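Long-range contact in uncharacterized HTH-type transcriptional regulator yydK (Bacillus subtilis subsp. subtilis, PDB 3BWG), which is uncharacterized but probably binds DNA as a GntR-type transcriptional regulator: residues 4-16 against 39-53. Numbering follows the deposited sequence.
Sequences MLKYQQIATEIET and FEVSKSTITKSLELL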
loop_
_atom_site.group_PDB
_atom_site.type_symbol
_atom_site.label_atom_id
_atom_site.label_comp_id
_atom_site.label_asym_id
_atom_site.label_seq_id
_atom_site.Cartn_x
_atom_site.Cartn_y
_atom_site.Cartn_z
HETATM N N MSE B 4 -12.824 -18.945 -12.055
HETATM C CA MSE B 4 -13.657 -20.185 -12.161
HETATM C C MSE B 4 -13.835 -20.725 -13.599
HETATM O O MSE B 4 -14.539 -21.722 -13.826
HETATM C CB MSE B 4 -15.019 -19.974 -11.478
HETATM C CG MSE B 4 -15.129 -20.592 -10.078
HETATM SE SE MSE B 4 -15.076 -22.573 -10.076
HETATM C CE MSE B 4 -13.169 -22.828 -9.656
ATOM N N LEU B 5 -13.193 -20.070 -14.561
ATOM C CA LEU B 5 -13.272 -20.490 -15.963
ATOM C C LEU B 5 -11.881 -20.932 -16.449
ATOM O O LEU B 5 -10.971 -21.088 -15.624
ATOM C CB LEU B 5 -13.884 -19.374 -16.836
ATOM C CG LEU B 5 -15.307 -18.821 -16.563
ATOM C CD1 LEU B 5 -16.304 -19.870 -16.018
ATOM C CD2 LEU B 5 -15.296 -17.592 -15.658
ATOM N N LYS B 6 -11.717 -21.145 -17.760
ATOM C CA LYS B 6 -10.432 -21.591 -18.336
ATOM C C LYS B 6 -9.305 -20.551 -18.157
ATOM O O LYS B 6 -8.135 -20.906 -17.982
ATOM C CB LYS B 6 -10.592 -21.944 -19.819
ATOM C CG LYS B 6 -9.361 -22.574 -20.476
ATOM C CD LYS B 6 -9.016 -23.914 -19.847
ATOM C CE LYS B 6 -8.479 -24.905 -20.869
ATOM N NZ LYS B 6 -8.804 -26.292 -20.426
ATOM N N TYR B 7 -9.675 -19.277 -18.208
ATOM C CA TYR B 7 -8.735 -18.202 -18.009
ATOM C C TYR B 7 -8.227 -18.159 -16.544
ATOM O O TYR B 7 -7.105 -17.686 -16.297
ATOM C CB TYR B 7 -9.312 -16.862 -18.521
ATOM C CG TYR B 7 -10.293 -16.181 -17.590
ATOM C CD1 TYR B 7 -11.675 -16.411 -17.687
ATOM C CD2 TYR B 7 -9.840 -15.289 -16.626
ATOM C CE1 TYR B 7 -12.574 -15.770 -16.808
ATOM C CE2 TYR B 7 -10.708 -14.659 -15.750
ATOM C CZ TYR B 7 -12.069 -14.895 -15.833
ATOM O OH TYR B 7 -12.894 -14.237 -14.939
ATOM N N GLN B 8 -9.024 -18.674 -15.595
ATOM C CA GLN B 8 -8.591 -18.816 -14.185
ATOM C C GLN B 8 -7.594 -19.961 -13.982
ATOM O O GLN B 8 -6.611 -19.791 -13.266
ATOM C CB GLN B 8 -9.784 -18.983 -13.222
ATOM C CG GLN B 8 -9.413 -19.183 -11.702
ATOM C CD GLN B 8 -9.503 -20.648 -11.171
ATOM O OE1 GLN B 8 -10.541 -21.317 -11.289
ATOM N NE2 GLN B 8 -8.415 -21.116 -10.544
ATOM N N GLN B 9 -7.856 -21.127 -14.576
ATOM C CA GLN B 9 -6.919 -22.256 -14.467
ATOM C C GLN B 9 -5.540 -21.924 -15.078
ATOM O O GLN B 9 -4.498 -22.216 -14.471
ATOM C CB GLN B 9 -7.514 -23.562 -15.051
ATOM C CG GLN B 9 -6.563 -24.808 -15.057
ATOM C CD GLN B 9 -5.935 -25.177 -13.675
ATOM O OE1 GLN B 9 -6.429 -24.793 -12.606
ATOM N NE2 GLN B 9 -4.839 -25.926 -13.716
ATOM N N ILE B 10 -5.552 -21.289 -16.256
ATOM C CA ILE B 10 -4.334 -20.888 -16.960
ATOM C C ILE B 10 -3.541 -19.874 -16.110
ATOM O O ILE B 10 -2.326 -20.018 -15.929
ATOM C CB ILE B 10 -4.636 -20.254 -18.359
ATOM C CG1 ILE B 10 -5.469 -21.174 -19.296
ATOM C CG2 ILE B 10 -3.343 -19.729 -19.010
ATOM C CD1 ILE B 10 -4.936 -22.542 -19.519
ATOM N N ALA B 11 -4.230 -18.851 -15.602
ATOM C CA ALA B 11 -3.634 -17.895 -14.659
ATOM C C ALA B 11 -2.863 -18.613 -13.541
ATOM O O ALA B 11 -1.692 -18.313 -13.294
ATOM C CB ALA B 11 -4.696 -16.981 -14.087
ATOM N N THR B 12 -3.501 -19.605 -12.915
ATOM C CA THR B 12 -2.895 -20.312 -11.788
ATOM C C THR B 12 -1.648 -21.125 -12.187
ATOM O O THR B 12 -0.644 -21.127 -11.459
ATOM C CB THR B 12 -3.959 -21.154 -11.023
ATOM O OG1 THR B 12 -4.795 -20.271 -10.262
ATOM C CG2 THR B 12 -3.319 -22.205 -10.082
ATOM N N GLU B 13 -1.701 -21.779 -13.347
ATOM C CA GLU B 13 -0.574 -22.566 -13.845
ATOM C C GLU B 13 0.617 -21.668 -14.200
ATOM O O GLU B 13 1.774 -22.060 -14.018
ATOM C CB GLU B 13 -0.991 -23.415 -15.053
ATOM C CG GLU B 13 -2.143 -24.392 -14.763
ATOM C CD GLU B 13 -1.962 -25.793 -15.369
ATOM O OE1 GLU B 13 -1.615 -25.898 -16.569
ATOM O OE2 GLU B 13 -2.186 -26.795 -14.640
ATOM N N ILE B 14 0.315 -20.470 -14.710
ATOM C CA ILE B 14 1.320 -19.430 -14.978
ATOM C C ILE B 14 2.044 -18.901 -13.719
ATOM O O ILE B 14 3.274 -18.807 -13.719
ATOM C CB ILE B 14 0.710 -18.281 -15.778
ATOM C CG1 ILE B 14 0.573 -18.703 -17.235
ATOM C CG2 ILE B 14 1.571 -17.034 -15.671
ATOM C CD1 ILE B 14 -0.366 -17.851 -18.039
ATOM N N GLU B 15 1.284 -18.564 -12.668
ATOM C CA GLU B 15 1.846 -18.338 -11.327
ATOM C C GLU B 15 2.770 -19.454 -10.859
ATOM O O GLU B 15 3.867 -19.172 -10.423
ATOM C CB GLU B 15 0.732 -18.170 -10.306
ATOM C CG GLU B 15 0.292 -16.731 -10.128
ATOM C CD GLU B 15 -1.112 -16.606 -9.571
ATOM O OE1 GLU B 15 -1.905 -17.578 -9.670
ATOM O OE2 GLU B 15 -1.428 -15.515 -9.040
ATOM N N THR B 16 2.307 -20.714 -10.948
ATOM C CA THR B 16 3.117 -21.915 -10.645
ATOM C C THR B 16 4.421 -21.977 -11.442
ATOM O O THR B 16 5.490 -22.294 -10.890
ATOM C CB THR B 16 2.324 -23.238 -10.929
ATOM O OG1 THR B 16 1.163 -23.289 -10.097
ATOM C CG2 THR B 16 3.195 -24.499 -10.685
ATOM N N PHE B 39 -0.833 -24.044 -23.382
ATOM C CA PHE B 39 -2.103 -24.481 -22.811
ATOM C C PHE B 39 -3.149 -24.801 -23.875
ATOM O O PHE B 39 -4.329 -25.011 -23.568
ATOM C CB PHE B 39 -2.632 -23.431 -21.846
ATOM C CG PHE B 39 -1.614 -22.961 -20.843
ATOM C CD1 PHE B 39 -1.426 -23.652 -19.645
ATOM C CD2 PHE B 39 -0.852 -21.810 -21.084
ATOM C CE1 PHE B 39 -0.490 -23.209 -18.711
ATOM C CE2 PHE B 39 0.093 -21.373 -20.164
ATOM C CZ PHE B 39 0.265 -22.066 -18.971
ATOM N N GLU B 40 -2.704 -24.850 -25.127
ATOM C CA GLU B 40 -3.576 -25.135 -26.278
ATOM C C GLU B 40 -4.943 -24.414 -26.177
ATOM O O GLU B 40 -6.010 -25.036 -26.028
ATOM C CB GLU B 40 -3.673 -26.656 -26.539
ATOM C CG GLU B 40 -2.325 -27.260 -27.033
ATOM C CD GLU B 40 -2.309 -28.792 -27.095
ATOM O OE1 GLU B 40 -1.747 -29.367 -28.075
ATOM O OE2 GLU B 40 -2.852 -29.409 -26.154
ATOM N N VAL B 41 -4.874 -23.082 -26.236
ATOM C CA VAL B 41 -6.033 -22.213 -26.049
ATOM C C VAL B 41 -5.989 -21.050 -27.042
ATOM O O VAL B 41 -4.986 -20.831 -27.731
ATOM C CB VAL B 41 -6.160 -21.666 -24.554
ATOM C CG1 VAL B 41 -6.784 -22.723 -23.610
ATOM C CG2 VAL B 41 -4.847 -21.170 -24.016
ATOM N N SER B 42 -7.086 -20.309 -27.112
ATOM C CA SER B 42 -7.118 -19.141 -27.967
ATOM C C SER B 42 -6.169 -18.008 -27.555
ATOM O O SER B 42 -5.684 -17.950 -26.416
ATOM C CB SER B 42 -8.529 -18.602 -28.079
ATOM O OG SER B 42 -8.725 -18.198 -29.424
ATOM N N LYS B 43 -5.913 -17.106 -28.507
ATOM C CA LYS B 43 -5.248 -15.843 -28.222
ATOM C C LYS B 43 -6.075 -15.098 -27.190
ATOM O O LYS B 43 -5.530 -14.535 -26.255
ATOM C CB LYS B 43 -5.080 -15.009 -29.499
ATOM C CG LYS B 43 -4.508 -13.572 -29.304
ATOM C CD LYS B 43 -3.959 -12.997 -30.627
ATOM C CE LYS B 43 -2.578 -13.616 -30.977
ATOM N NZ LYS B 43 -2.377 -13.868 -32.448
ATOM N N SER B 44 -7.395 -15.117 -27.365
ATOM C CA SER B 44 -8.328 -14.413 -26.478
ATOM C C SER B 44 -8.352 -15.008 -25.052
ATOM O O SER B 44 -8.545 -14.287 -24.071
ATOM C CB SER B 44 -9.730 -14.448 -27.083
ATOM O OG SER B 44 -10.704 -14.246 -26.080
ATOM N N THR B 45 -8.190 -16.325 -24.954
ATOM C CA THR B 45 -8.150 -17.000 -23.664
ATOM C C THR B 45 -6.882 -16.585 -22.935
ATOM O O THR B 45 -6.927 -16.227 -21.751
ATOM C CB THR B 45 -8.275 -18.545 -23.834
ATOM O OG1 THR B 45 -9.562 -18.846 -24.376
ATOM C CG2 THR B 45 -8.141 -19.272 -22.486
ATOM N N ILE B 46 -5.753 -16.566 -23.639
ATOM C CA ILE B 46 -4.507 -16.108 -23.020
ATOM C C ILE B 46 -4.572 -14.627 -22.604
ATOM O O ILE B 46 -4.122 -14.263 -21.528
ATOM C CB ILE B 46 -3.239 -16.393 -23.890
ATOM C CG1 ILE B 46 -2.972 -17.905 -24.004
ATOM C CG2 ILE B 46 -2.010 -15.715 -23.298
ATOM C CD1 ILE B 46 -2.631 -18.627 -22.643
ATOM N N THR B 47 -5.156 -13.792 -23.458
ATOM C CA THR B 47 -5.287 -12.354 -23.183
ATOM C C THR B 47 -6.056 -12.083 -21.867
ATOM O O THR B 47 -5.682 -11.189 -21.098
ATOM C CB THR B 47 -5.899 -11.644 -24.405
ATOM O OG1 THR B 47 -4.981 -11.753 -25.501
ATOM C CG2 THR B 47 -6.167 -10.206 -24.127
ATOM N N LYS B 48 -7.095 -12.880 -21.609
ATOM C CA LYS B 48 -7.885 -12.810 -20.369
ATOM C C LYS B 48 -7.125 -13.305 -19.131
ATOM O O LYS B 48 -7.300 -12.784 -18.028
ATOM C CB LYS B 48 -9.195 -13.604 -20.536
ATOM C CG LYS B 48 -10.171 -12.998 -21.538
ATOM C CD LYS B 48 -11.581 -13.583 -21.369
ATOM C CE LYS B 48 -12.435 -13.422 -22.632
ATOM N NZ LYS B 48 -13.873 -13.713 -22.344
ATOM N N SER B 49 -6.292 -14.324 -19.310
ATOM C CA SER B 49 -5.417 -14.804 -18.242
ATOM C C SER B 49 -4.392 -13.724 -17.884
ATOM O O SER B 49 -4.116 -13.457 -16.709
ATOM C CB SER B 49 -4.717 -16.088 -18.667
ATOM O OG SER B 49 -5.670 -17.095 -18.926
ATOM N N LEU B 50 -3.874 -13.061 -18.908
ATOM C CA LEU B 50 -2.917 -12.011 -18.676
ATOM C C LEU B 50 -3.545 -10.831 -17.940
ATOM O O LEU B 50 -2.874 -10.268 -17.076
ATOM C CB LEU B 50 -2.194 -11.617 -19.974
ATOM C CG LEU B 50 -1.387 -12.763 -20.623
ATOM C CD1 LEU B 50 -0.855 -12.344 -21.978
ATOM C CD2 LEU B 50 -0.259 -13.254 -19.729
ATOM N N GLU B 51 -4.816 -10.474 -18.224
ATOM C CA GLU B 51 -5.445 -9.336 -17.476
ATOM C C GLU B 51 -5.590 -9.658 -16.001
ATOM O O GLU B 51 -5.208 -8.850 -15.144
ATOM C CB GLU B 51 -6.819 -8.908 -17.985
ATOM C CG GLU B 51 -7.153 -9.248 -19.420
ATOM C CD GLU B 51 -6.586 -8.259 -20.436
ATOM O OE1 GLU B 51 -7.401 -7.710 -21.245
ATOM O OE2 GLU B 51 -5.335 -8.064 -20.432
ATOM N N LEU B 52 -6.150 -10.831 -15.708
ATOM C CA LEU B 52 -6.281 -11.292 -14.332
ATOM C C LEU B 52 -4.981 -11.139 -13.541
ATOM O O LEU B 52 -4.978 -10.523 -12.480
ATOM C CB LEU B 52 -6.758 -12.745 -14.286
ATOM C CG LEU B 52 -7.069 -13.389 -12.926
ATOM C CD1 LEU B 52 -8.000 -12.502 -12.087
ATOM C CD2 LEU B 52 -7.685 -14.770 -13.154
ATOM N N LEU B 53 -3.899 -11.722 -14.064
ATOM C CA LEU B 53 -2.567 -11.670 -13.458
ATOM C C LEU B 53 -2.054 -10.254 -13.207
ATOM O O LEU B 53 -1.402 -9.981 -12.180
ATOM C CB LEU B 53 -1.582 -12.376 -14.378
ATOM C CG LEU B 53 -1.054 -13.773 -14.077
ATOM C CD1 LEU B 53 -1.721 -14.464 -12.881
ATOM C CD2 LEU B 53 -1.140 -14.572 -15.340
#
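Y7 and S49 mark the crossing of helices 6-16 and 43-53, their CA atoms 4.8 Å apart. The axes of these segments approach to 8.4 Å and cross at -62°. Such closeness suits the small residues at the crossing, A11 on one helix and S49 on the other. The buried S49 OG lies 3.1 Å from Y7 O and a similar distance from T45 O in its own helix; its one proton can serve either carbonyl. The same oxygen packs against CB and CG2 of I10. Around it, L52 CD2 fits between the A11 methyl, 3.8 Å from CB, and Y7 CE2, the Y7 and L52 side chains crossing at about a right angle. One turn beyond S49, L53 divides its methyls: CD2 meets I14 CG2, while CD1 rests beside A11 and the carboxylate end of E15.

F39, just before the Schellman turn at E40, extends the apolar contact through I10, which lies along one side of it. With chi1 at -56°, I10 CG2 is anti to the backbone N and comes over the ring face, 4.0 Å from the F39 centroid in a CH-pi contact, while CD1, on the same side, reaches back to F39 CB. I14 CG1 packs on CZ of the ring, and E13 OE1 lies at its edge, in plane, 3.6 Å from F39 CE1. An alanine in place of F39 would probably leave I10 CG2 and I14 CG1 without their aromatic partner and open a gap between the first two helices. Behind the crossing, I46 touches both I10 and helix 32-39, and L50 and L53 reach strand 59-62. This three-helix core, backed by a two-stranded antiparallel hairpin, is the winged helix-turn-helix of GntR regulators, in which helix 43-53 is probably the DNA-recognition helix and helix 6-16 packs across it.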